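Local coordinates for peptidase M16 inactive domain family protein (Pseudomonas fluorescens, PDB 3GWB) that is a member of the peptidase M16 family of metal-dependent hydrolases, probably of the inactive-domain type, whose own activity is uncertain, at residues Ala52-Leu63 against Gln183-Tyr192; Ser248-Ile259 against Arg309-Ala320. One frame throughout, in Å; residues are numbered along the deposited sequence.

How the contacts relate
The two contacts follow one another along the chain without nesting or crossing: contact 1 closes before contact 2 opens. From the N terminus, strand 35-42 of a six-stranded sheet leads to helix 55-62, which contact 1 brings against helix 181-191, closing a loop of 119 residues that is about half helix and includes strands 85-90 and 95-102 of that sheet. The chain then returns to the sheet as strand 197-203, and contact 1 thus ties together two helices that follow and precede its strands. Contact 2 pairs strands 249-257 and 311-319 inside the second, five-stranded sheet, closing a shorter loop of 49 residues. Their centres lie about 30 Å apart, and their nearest atoms about 16 Å.

Contact 1 (Ala52-Leu63 against Gln183-Tyr192); sequences APGVALLTNAML and QLKAFHAKAY
Leu184 of helix 181-191 packs as a knob into the hole formed by Val55, Leu58, Thr59 and Met62 of helix 55-62. Its CD2 does most of the touching, 3.8 Å from Val55 CG2 and 3.4 Å from Thr59 OG1. That hydroxyl suits an apolar interface because it bonds back to Val55 O at 2.8 Å; Thr59 N reaches the same oxygen from the opposite face of its carbonyl plane. The Phe187 ring has Val55 CG1 over one face and Ala191 CB over the other; its CZ comes 3.7 Å from Ala56 CB, where a small residue lets the ring approach the backbone. Farther along, Asn60 ND2 donates to Tyr192 OH (3.0 Å, 160°) with the oxygen in its amide plane; CG, anti to the backbone N (chi1 -177°), carries the amide out to that hydroxyl. A water accepts a hydrogen bond from Tyr192 OH (2.6 Å) and donates one to Ala56 O. Around this first shell, Val96 O takes a second bond from Asn60 ND2, and Leu129 of helix 126-143 touches both Leu58 and Leu184. The axes of segments 55-62 and 183-191 cross at -86°, a near-perpendicular helix packing within an alpha+beta domain, as in the M16 family.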
loop_
_atom_site.group_PDB
_atom_site.type_symbol
_atom_site.label_atom_id
_atom_site.label_comp_id
_atom_site.label_asym_id
_atom_site.label_seq_id
_atom_site.Cartn_x
_atom_site.Cartn_y
_atom_site.Cartn_z
ATOM N N ALA A 52 27.205 5.082 6.253
ATOM C CA ALA A 52 25.959 5.627 6.782
ATOM C C ALA A 52 24.724 4.861 6.304
ATOM O O ALA A 52 23.892 5.395 5.575
ATOM C CB ALA A 52 25.841 7.107 6.411
ATOM N N PRO A 53 24.588 3.594 6.724
ATOM C CA PRO A 53 23.444 2.764 6.332
ATOM C C PRO A 53 22.130 3.538 6.431
ATOM O O PRO A 53 21.844 4.155 7.461
ATOM C CB PRO A 53 23.510 1.605 7.321
ATOM C CG PRO A 53 24.987 1.440 7.522
ATOM C CD PRO A 53 25.464 2.872 7.666
ATOM N N GLY A 54 21.350 3.517 5.352
ATOM C CA GLY A 54 20.079 4.221 5.333
ATOM C C GLY A 54 20.093 5.638 4.767
ATOM O O GLY A 54 19.035 6.226 4.552
ATOM N N VAL A 55 21.269 6.204 4.514
ATOM C CA VAL A 55 21.311 7.570 4.001
ATOM C C VAL A 55 20.696 7.661 2.600
ATOM O O VAL A 55 20.042 8.643 2.265
ATOM C CB VAL A 55 22.762 8.139 4.006
ATOM C CG1 VAL A 55 23.626 7.438 2.963
ATOM C CG2 VAL A 55 22.727 9.636 3.762
ATOM N N ALA A 56 20.874 6.618 1.797
ATOM C CA ALA A 56 20.324 6.610 0.447
ATOM C C ALA A 56 18.803 6.644 0.479
ATOM O O ALA A 56 18.164 7.417 -0.235
ATOM C CB ALA A 56 20.799 5.367 -0.309
ATOM N N LEU A 57 18.217 5.810 1.324
ATOM C CA LEU A 57 16.770 5.767 1.394
ATOM C C LEU A 57 16.213 7.072 1.959
ATOM O O LEU A 57 15.191 7.581 1.497
ATOM C CB LEU A 57 16.338 4.571 2.240
ATOM C CG LEU A 57 14.960 4.003 1.904
ATOM C CD1 LEU A 57 15.028 2.475 1.868
ATOM C CD2 LEU A 57 13.939 4.498 2.919
ATOM N N LEU A 58 16.900 7.624 2.950
ATOM C CA LEU A 58 16.453 8.866 3.562
ATOM C C LEU A 58 16.518 10.025 2.569
ATOM O O LEU A 58 15.613 10.856 2.510
ATOM C CB LEU A 58 17.311 9.163 4.792
ATOM C CG LEU A 58 16.844 10.246 5.764
ATOM C CD1 LEU A 58 15.370 10.068 6.111
ATOM C CD2 LEU A 58 17.714 10.167 7.024
ATOM N N THR A 59 17.585 10.082 1.782
ATOM C CA THR A 59 17.726 11.151 0.806
ATOM C C THR A 59 16.591 11.052 -0.210
ATOM O O THR A 59 15.955 12.052 -0.542
ATOM C CB THR A 59 19.086 11.075 0.054
ATOM O OG1 THR A 59 20.163 11.141 0.994
ATOM C CG2 THR A 59 19.228 12.248 -0.921
ATOM N N ASN A 60 16.328 9.843 -0.693
ATOM C CA ASN A 60 15.275 9.645 -1.677
ATOM C C ASN A 60 13.890 9.998 -1.144
ATOM O O ASN A 60 13.038 10.489 -1.882
ATOM C CB ASN A 60 15.288 8.198 -2.180
ATOM C CG ASN A 60 14.252 7.952 -3.256
ATOM O OD1 ASN A 60 13.126 7.549 -2.969
ATOM N ND2 ASN A 60 14.621 8.213 -4.501
ATOM N N ALA A 61 13.673 9.758 0.141
ATOM C CA ALA A 61 12.391 10.050 0.762
ATOM C C ALA A 61 12.203 11.543 0.990
ATOM O O ALA A 61 11.073 12.030 1.010
ATOM C CB ALA A 61 12.281 9.314 2.095
HETATM N N MSE A 62 13.307 12.264 1.157
HETATM C CA MSE A 62 13.249 13.704 1.417
HETATM C C MSE A 62 13.139 14.602 0.181
HETATM O O MSE A 62 12.936 15.810 0.311
HETATM C CB MSE A 62 14.476 14.119 2.236
HETATM C CG MSE A 62 14.521 13.567 3.672
HETATM SE SE MSE A 62 13.460 14.490 4.806
HETATM C CE MSE A 62 14.313 16.093 4.774
ATOM N N LEU A 63 13.257 14.022 -1.011
ATOM C CA LEU A 63 13.198 14.802 -2.245
ATOM C C LEU A 63 11.988 15.718 -2.345
ATOM O O LEU A 63 12.134 16.926 -2.537
ATOM C CB LEU A 63 13.229 13.876 -3.467
ATOM C CG LEU A 63 14.455 12.965 -3.623
ATOM C CD1 LEU A 63 14.303 12.122 -4.879
ATOM C CD2 LEU A 63 15.728 13.802 -3.703
ATOM N N GLN A 183 25.057 15.496 5.435
ATOM C CA GLN A 183 25.270 14.206 4.795
ATOM C C GLN A 183 24.281 13.971 3.659
ATOM O O GLN A 183 24.635 13.418 2.614
ATOM C CB GLN A 183 25.137 13.085 5.820
ATOM C CG GLN A 183 26.270 13.032 6.833
ATOM C CD GLN A 183 26.043 11.957 7.874
ATOM O OE1 GLN A 183 25.221 12.114 8.772
ATOM N NE2 GLN A 183 26.759 10.850 7.745
ATOM N N LEU A 184 23.036 14.377 3.869
ATOM C CA LEU A 184 22.022 14.199 2.846
ATOM C C LEU A 184 22.384 15.054 1.640
ATOM O O LEU A 184 22.239 14.621 0.494
ATOM C CB LEU A 184 20.645 14.614 3.368
ATOM C CG LEU A 184 20.053 13.801 4.524
ATOM C CD1 LEU A 184 18.611 14.258 4.767
ATOM C CD2 LEU A 184 20.088 12.315 4.197
ATOM N N LYS A 185 22.851 16.270 1.917
ATOM C CA LYS A 185 23.229 17.209 0.870
ATOM C C LYS A 185 24.400 16.679 0.062
ATOM O O LYS A 185 24.409 16.766 -1.168
ATOM C CB LYS A 185 23.584 18.571 1.478
ATOM C CG LYS A 185 22.381 19.381 1.930
ATOM C CD LYS A 185 22.814 20.727 2.497
ATOM C CE LYS A 185 21.612 21.557 2.917
ATOM N NZ LYS A 185 22.011 22.891 3.449
ATOM N N ALA A 186 25.381 16.121 0.760
ATOM C CA ALA A 186 26.564 15.574 0.107
ATOM C C ALA A 186 26.234 14.313 -0.684
ATOM O O ALA A 186 26.755 14.114 -1.783
ATOM C CB ALA A 186 27.636 15.275 1.144
ATOM N N PHE A 187 25.384 13.450 -0.126
ATOM C CA PHE A 187 25.001 12.227 -0.827
ATOM C C PHE A 187 24.242 12.576 -2.106
ATOM O O PHE A 187 24.478 11.987 -3.159
ATOM C CB PHE A 187 24.114 11.334 0.042
ATOM C CG PHE A 187 23.752 10.031 -0.614
ATOM C CD1 PHE A 187 24.703 9.020 -0.739
ATOM C CD2 PHE A 187 22.494 9.840 -1.179
ATOM C CE1 PHE A 187 24.401 7.835 -1.401
ATOM C CE2 PHE A 187 22.182 8.651 -1.847
ATOM C CZ PHE A 187 23.138 7.655 -1.964
ATOM N N HIS A 188 23.323 13.532 -2.004
ATOM C CA HIS A 188 22.528 13.968 -3.152
ATOM C C HIS A 188 23.391 14.540 -4.280
ATOM O O HIS A 188 23.179 14.228 -5.451
ATOM C CB HIS A 188 21.500 15.009 -2.700
ATOM C CG HIS A 188 20.569 15.457 -3.784
ATOM N ND1 HIS A 188 20.817 16.563 -4.567
ATOM C CD2 HIS A 188 19.418 14.920 -4.245
ATOM C CE1 HIS A 188 19.857 16.686 -5.469
ATOM N NE2 HIS A 188 18.996 15.700 -5.294
ATOM N N ALA A 189 24.370 15.369 -3.924
ATOM C CA ALA A 189 25.248 15.986 -4.919
ATOM C C ALA A 189 26.078 14.935 -5.659
ATOM O O ALA A 189 26.449 15.113 -6.824
ATOM C CB ALA A 189 26.169 16.996 -4.238
ATOM N N LYS A 190 26.353 13.837 -4.970
ATOM C CA LYS A 190 27.138 12.744 -5.524
ATOM C C LYS A 190 26.319 11.684 -6.267
ATOM O O LYS A 190 26.639 11.317 -7.399
ATOM C CB LYS A 190 27.914 12.060 -4.393
ATOM C CG LYS A 190 28.631 10.780 -4.799
ATOM C CD LYS A 190 29.530 10.247 -3.673
ATOM C CE LYS A 190 28.733 9.712 -2.496
ATOM N NZ LYS A 190 27.920 8.527 -2.898
ATOM N N ALA A 191 25.264 11.197 -5.621
ATOM C CA ALA A 191 24.437 10.132 -6.186
ATOM C C ALA A 191 23.337 10.572 -7.141
ATOM O O ALA A 191 22.888 9.790 -7.980
ATOM C CB ALA A 191 23.842 9.295 -5.048
ATOM N N TYR A 192 22.882 11.811 -7.019
ATOM C CA TYR A 192 21.839 12.277 -7.917
ATOM C C TYR A 192 22.394 13.128 -9.053
ATOM O O TYR A 192 21.657 13.830 -9.746
ATOM C CB TYR A 192 20.761 13.027 -7.131
ATOM C CG TYR A 192 19.842 12.083 -6.370
ATOM C CD1 TYR A 192 20.303 11.378 -5.255
ATOM C CD2 TYR A 192 18.538 11.850 -6.799
ATOM C CE1 TYR A 192 19.493 10.465 -4.594
ATOM C CE2 TYR A 192 17.711 10.932 -6.140
ATOM C CZ TYR A 192 18.202 10.245 -5.040
ATOM O OH TYR A 192 17.402 9.330 -4.399
HETATM O O HOH W 1 18.769 7.721 -2.810
#

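Contact 2 (Ser248-Ile259 against Arg309-Ala320)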
loop_
_atom_site.group_PDB
_atom_site.type_symbol
_atom_site.label_atom_id
_atom_site.label_comp_id
_atom_site.label_asym_id
_atom_site.label_seq_id
_atom_site.Cartn_x
_atom_site.Cartn_y
_atom_site.Cartn_z
ATOM N N SER A 248 3.441 -18.414 16.753
ATOM C CA SER A 248 2.788 -19.677 16.351
ATOM C C SER A 248 3.024 -20.351 15.007
ATOM O O SER A 248 2.663 -21.561 14.799
ATOM C CB SER A 248 1.298 -19.529 16.513
ATOM O OG SER A 248 0.628 -20.477 15.697
ATOM N N GLN A 249 3.546 -19.606 14.043
ATOM C CA GLN A 249 3.793 -20.200 12.728
ATOM C C GLN A 249 5.299 -20.150 12.574
ATOM O O GLN A 249 5.968 -19.523 13.379
ATOM C CB GLN A 249 3.099 -19.389 11.655
ATOM C CG GLN A 249 1.569 -19.487 11.742
ATOM C CD GLN A 249 1.042 -20.432 10.732
ATOM O OE1 GLN A 249 0.091 -21.185 10.967
ATOM N NE2 GLN A 249 1.661 -20.404 9.574
ATOM N N THR A 250 5.853 -20.830 11.589
ATOM C CA THR A 250 7.289 -20.735 11.401
ATOM C C THR A 250 7.614 -20.243 10.008
ATOM O O THR A 250 7.061 -20.724 9.023
ATOM C CB THR A 250 8.038 -22.082 11.632
ATOM O OG1 THR A 250 7.424 -23.120 10.861
ATOM C CG2 THR A 250 8.053 -22.463 13.098
ATOM N N SER A 251 8.501 -19.262 9.942
ATOM C CA SER A 251 8.915 -18.687 8.675
ATOM C C SER A 251 10.161 -19.401 8.178
ATOM O O SER A 251 11.144 -19.520 8.909
ATOM C CB SER A 251 9.204 -17.196 8.848
ATOM O OG SER A 251 10.008 -16.713 7.787
ATOM N N LEU A 252 10.108 -19.874 6.936
ATOM C CA LEU A 252 11.216 -20.595 6.321
ATOM C C LEU A 252 11.743 -19.839 5.106
ATOM O O LEU A 252 10.978 -19.453 4.223
ATOM C CB LEU A 252 10.755 -21.983 5.867
ATOM C CG LEU A 252 10.239 -22.984 6.900
ATOM C CD1 LEU A 252 9.606 -24.163 6.168
ATOM C CD2 LEU A 252 11.385 -23.445 7.794
HETATM N N MSE A 253 13.055 -19.645 5.054
HETATM C CA MSE A 253 13.667 -18.953 3.930
HETATM C C MSE A 253 14.934 -19.679 3.504
HETATM O O MSE A 253 15.788 -19.995 4.333
HETATM C CB MSE A 253 14.009 -17.514 4.312
HETATM C CG MSE A 253 12.826 -16.697 4.782
HETATM SE SE MSE A 253 13.284 -14.967 4.909
HETATM C CE MSE A 253 13.373 -14.530 3.203
ATOM N N LEU A 254 15.038 -19.957 2.211
ATOM C CA LEU A 254 16.205 -20.632 1.660
ATOM C C LEU A 254 16.731 -19.727 0.567
ATOM O O LEU A 254 15.953 -19.082 -0.133
ATOM C CB LEU A 254 15.834 -21.990 1.062
ATOM C CG LEU A 254 15.167 -23.021 1.973
ATOM C CD1 LEU A 254 13.704 -22.655 2.175
ATOM C CD2 LEU A 254 15.271 -24.403 1.337
ATOM N N ALA A 255 18.049 -19.677 0.409
ATOM C CA ALA A 255 18.622 -18.813 -0.604
ATOM C C ALA A 255 20.086 -19.089 -0.881
ATOM O O ALA A 255 20.761 -19.792 -0.132
ATOM C CB ALA A 255 18.451 -17.347 -0.184
ATOM N N GLN A 256 20.551 -18.512 -1.983
ATOM C CA GLN A 256 21.930 -18.601 -2.424
ATOM C C GLN A 256 22.058 -17.518 -3.470
ATOM O O GLN A 256 21.053 -16.924 -3.869
ATOM C CB GLN A 256 22.243 -19.973 -3.024
ATOM C CG GLN A 256 21.311 -20.446 -4.121
ATOM C CD GLN A 256 21.708 -21.825 -4.633
ATOM O OE1 GLN A 256 22.613 -21.960 -5.466
ATOM N NE2 GLN A 256 21.053 -22.856 -4.114
ATOM N N LEU A 257 23.280 -17.240 -3.904
ATOM C CA LEU A 257 23.487 -16.203 -4.898
ATOM C C LEU A 257 22.857 -16.583 -6.226
ATOM O O LEU A 257 23.045 -17.694 -6.718
ATOM C CB LEU A 257 24.981 -15.940 -5.092
ATOM C CG LEU A 257 25.714 -15.336 -3.894
ATOM C CD1 LEU A 257 27.176 -15.082 -4.262
ATOM C CD2 LEU A 257 25.038 -14.032 -3.491
ATOM N N GLY A 258 22.100 -15.652 -6.796
ATOM C CA GLY A 258 21.455 -15.899 -8.069
ATOM C C GLY A 258 22.282 -15.291 -9.180
ATOM O O GLY A 258 23.511 -15.335 -9.144
ATOM N N ILE A 259 21.613 -14.707 -10.167
ATOM C CA ILE A 259 22.312 -14.092 -11.286
ATOM C C ILE A 259 22.251 -12.573 -11.199
ATOM O O ILE A 259 21.501 -12.018 -10.396
ATOM C CB ILE A 259 21.675 -14.504 -12.629
ATOM C CG1 ILE A 259 20.189 -14.129 -12.622
ATOM C CG2 ILE A 259 21.853 -15.998 -12.858
ATOM C CD1 ILE A 259 19.559 -14.080 -13.998
ATOM N N ARG A 309 25.607 -9.893 -8.451
ATOM C CA ARG A 309 24.758 -11.063 -8.277
ATOM C C ARG A 309 23.693 -10.861 -7.208
ATOM O O ARG A 309 23.997 -10.651 -6.026
ATOM C CB ARG A 309 25.594 -12.294 -7.936
ATOM C CG ARG A 309 26.396 -12.825 -9.108
ATOM C CD ARG A 309 27.205 -14.038 -8.698
ATOM N NE ARG A 309 26.387 -15.237 -8.535
ATOM C CZ ARG A 309 26.823 -16.352 -7.959
ATOM N NH1 ARG A 309 28.061 -16.410 -7.488
ATOM N NH2 ARG A 309 26.035 -17.415 -7.864
ATOM N N GLY A 310 22.439 -10.913 -7.642
ATOM C CA GLY A 310 21.329 -10.755 -6.728
ATOM C C GLY A 310 21.023 -12.115 -6.139
ATOM O O GLY A 310 21.567 -13.115 -6.593
ATOM N N PRO A 311 20.145 -12.198 -5.143
ATOM C CA PRO A 311 19.864 -13.514 -4.576
ATOM C C PRO A 311 18.748 -14.320 -5.249
ATOM O O PRO A 311 17.922 -13.785 -5.988
ATOM C CB PRO A 311 19.509 -13.172 -3.143
ATOM C CG PRO A 311 18.685 -11.914 -3.343
ATOM C CD PRO A 311 19.501 -11.130 -4.352
ATOM N N PHE A 312 18.766 -15.622 -4.997
ATOM C CA PHE A 312 17.722 -16.519 -5.452
ATOM C C PHE A 312 17.170 -16.911 -4.092
ATOM O O PHE A 312 17.932 -17.311 -3.202
ATOM C CB PHE A 312 18.260 -17.767 -6.147
ATOM C CG PHE A 312 17.223 -18.851 -6.284
ATOM C CD1 PHE A 312 16.207 -18.750 -7.235
ATOM C CD2 PHE A 312 17.219 -19.941 -5.414
ATOM C CE1 PHE A 312 15.190 -19.710 -7.301
ATOM C CE2 PHE A 312 16.209 -20.908 -5.470
ATOM C CZ PHE A 312 15.194 -20.795 -6.422
HETATM N N MSE A 313 15.858 -16.804 -3.926
HETATM C CA MSE A 313 15.261 -17.093 -2.638
HETATM C C MSE A 313 13.916 -17.803 -2.717
HETATM O O MSE A 313 13.142 -17.590 -3.648
HETATM C CB MSE A 313 15.105 -15.773 -1.880
HETATM C CG MSE A 313 14.770 -15.885 -0.413
HETATM SE SE MSE A 313 14.782 -14.235 0.330
HETATM C CE MSE A 313 16.417 -13.655 -0.174
ATOM N N ILE A 314 13.663 -18.656 -1.730
ATOM C CA ILE A 314 12.409 -19.391 -1.616
ATOM C C ILE A 314 11.901 -19.081 -0.222
ATOM O O ILE A 314 12.666 -19.153 0.739
ATOM C CB ILE A 314 12.608 -20.912 -1.686
ATOM C CG1 ILE A 314 13.134 -21.312 -3.061
ATOM C CG2 ILE A 314 11.290 -21.618 -1.364
ATOM C CD1 ILE A 314 13.531 -22.775 -3.146
ATOM N N ASN A 315 10.627 -18.733 -0.097
ATOM C CA ASN A 315 10.087 -18.441 1.226
ATOM C C ASN A 315 8.657 -18.919 1.417
ATOM O O ASN A 315 7.869 -18.973 0.473
ATOM C CB ASN A 315 10.162 -16.945 1.515
ATOM C CG ASN A 315 9.297 -16.137 0.589
ATOM O OD1 ASN A 315 9.627 -15.944 -0.582
ATOM N ND2 ASN A 315 8.168 -15.666 1.101
ATOM N N LEU A 316 8.336 -19.273 2.655
ATOM C CA LEU A 316 7.005 -19.743 2.998
ATOM C C LEU A 316 6.840 -19.722 4.508
ATOM O O LEU A 316 7.800 -19.495 5.254
ATOM C CB LEU A 316 6.778 -21.173 2.484
ATOM C CG LEU A 316 7.526 -22.306 3.204
ATOM C CD1 LEU A 316 6.909 -23.648 2.842
ATOM C CD2 LEU A 316 8.992 -22.278 2.829
ATOM N N GLN A 317 5.613 -19.963 4.948
ATOM C CA GLN A 317 5.270 -19.994 6.364
ATOM C C GLN A 317 4.416 -21.242 6.585
ATOM O O GLN A 317 3.580 -21.575 5.754
ATOM C CB GLN A 317 4.485 -18.730 6.732
ATOM C CG GLN A 317 4.059 -18.634 8.183
ATOM C CD GLN A 317 3.481 -17.268 8.529
ATOM O OE1 GLN A 317 4.175 -16.253 8.454
ATOM N NE2 GLN A 317 2.203 -17.238 8.908
ATOM N N THR A 318 4.644 -21.937 7.690
ATOM C CA THR A 318 3.898 -23.150 8.003
ATOM C C THR A 318 3.716 -23.262 9.507
ATOM O O THR A 318 4.302 -22.496 10.270
ATOM C CB THR A 318 4.649 -24.416 7.537
ATOM O OG1 THR A 318 5.923 -24.484 8.189
ATOM C CG2 THR A 318 4.862 -24.395 6.032
ATOM N N ARG A 319 2.898 -24.221 9.929
ATOM C CA ARG A 319 2.672 -24.447 11.348
ATOM C C ARG A 319 4.022 -24.859 11.931
ATOM O O ARG A 319 4.756 -25.635 11.316
ATOM C CB ARG A 319 1.652 -25.567 11.555
ATOM C CG ARG A 319 0.384 -25.410 10.733
ATOM C CD ARG A 319 -0.664 -26.446 11.117
ATOM N NE ARG A 319 -1.340 -26.101 12.367
ATOM C CZ ARG A 319 -2.123 -25.036 12.518
ATOM N NH1 ARG A 319 -2.332 -24.212 11.497
ATOM N NH2 ARG A 319 -2.699 -24.791 13.689
ATOM N N ALA A 320 4.344 -24.332 13.109
ATOM C CA ALA A 320 5.609 -24.622 13.776
ATOM C C ALA A 320 5.916 -26.113 13.874
ATOM O O ALA A 320 7.055 -26.538 13.668
ATOM C CB ALA A 320 5.612 -23.998 15.170
HETATM O O HOH W 2 19.295 -13.182 -9.035
#
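Strands 249-257 and 311-319 run antiparallel, their short axes 4.5 Å apart at closest approach. Hydrogen-bonded pairs Thr250-Thr318, Leu252-Leu316, Leu254-Ile314 and Gln256-Phe312 alternate with non-hydrogen-bonded ones; Leu252 N, for instance, gives a nearly straight bond to Leu316 O (2.9 Å, 175°). Beyond the last of these pairs, Gly258 N bonds to Gly310 O and Gly310 N to Ile259 O. Glycine suits position 258, where a side chain would press on Gly310 O.

On the face carrying the leucines, Leu252 CB meets Leu316 CD2 at 3.5 Å, and helix 323-340 covers Leu254 and Leu316. Thr250 OG1 adds a bond to Thr318 O from above its carbonyl plane, supplementing the backbone N-H. On the other face Ala255 CB lies 4.0 Å from Met313 CG, while Met253 packs on helix 147-160.

At the far end Arg309, its chain bent at chi3 (74°), turns its guanidinium back over Leu257, whose CB lies beneath one face. Arg309 NE donates in the guanidinium plane to Gly258 O (2.9 Å, 167°), NH2 adds a weak bond to Leu257 O, and NH1 forms a salt bridge with Glu235. An alanine here is likely to leave Gly258 O without this donor and Glu235 without its mate. Strands 414-419 and 299-303 flank the pair in a mixed five-stranded sheet; the chemistry implies backbone bonds and apolar side chains along its length, with Arg309 securing the end where regular pairing stops.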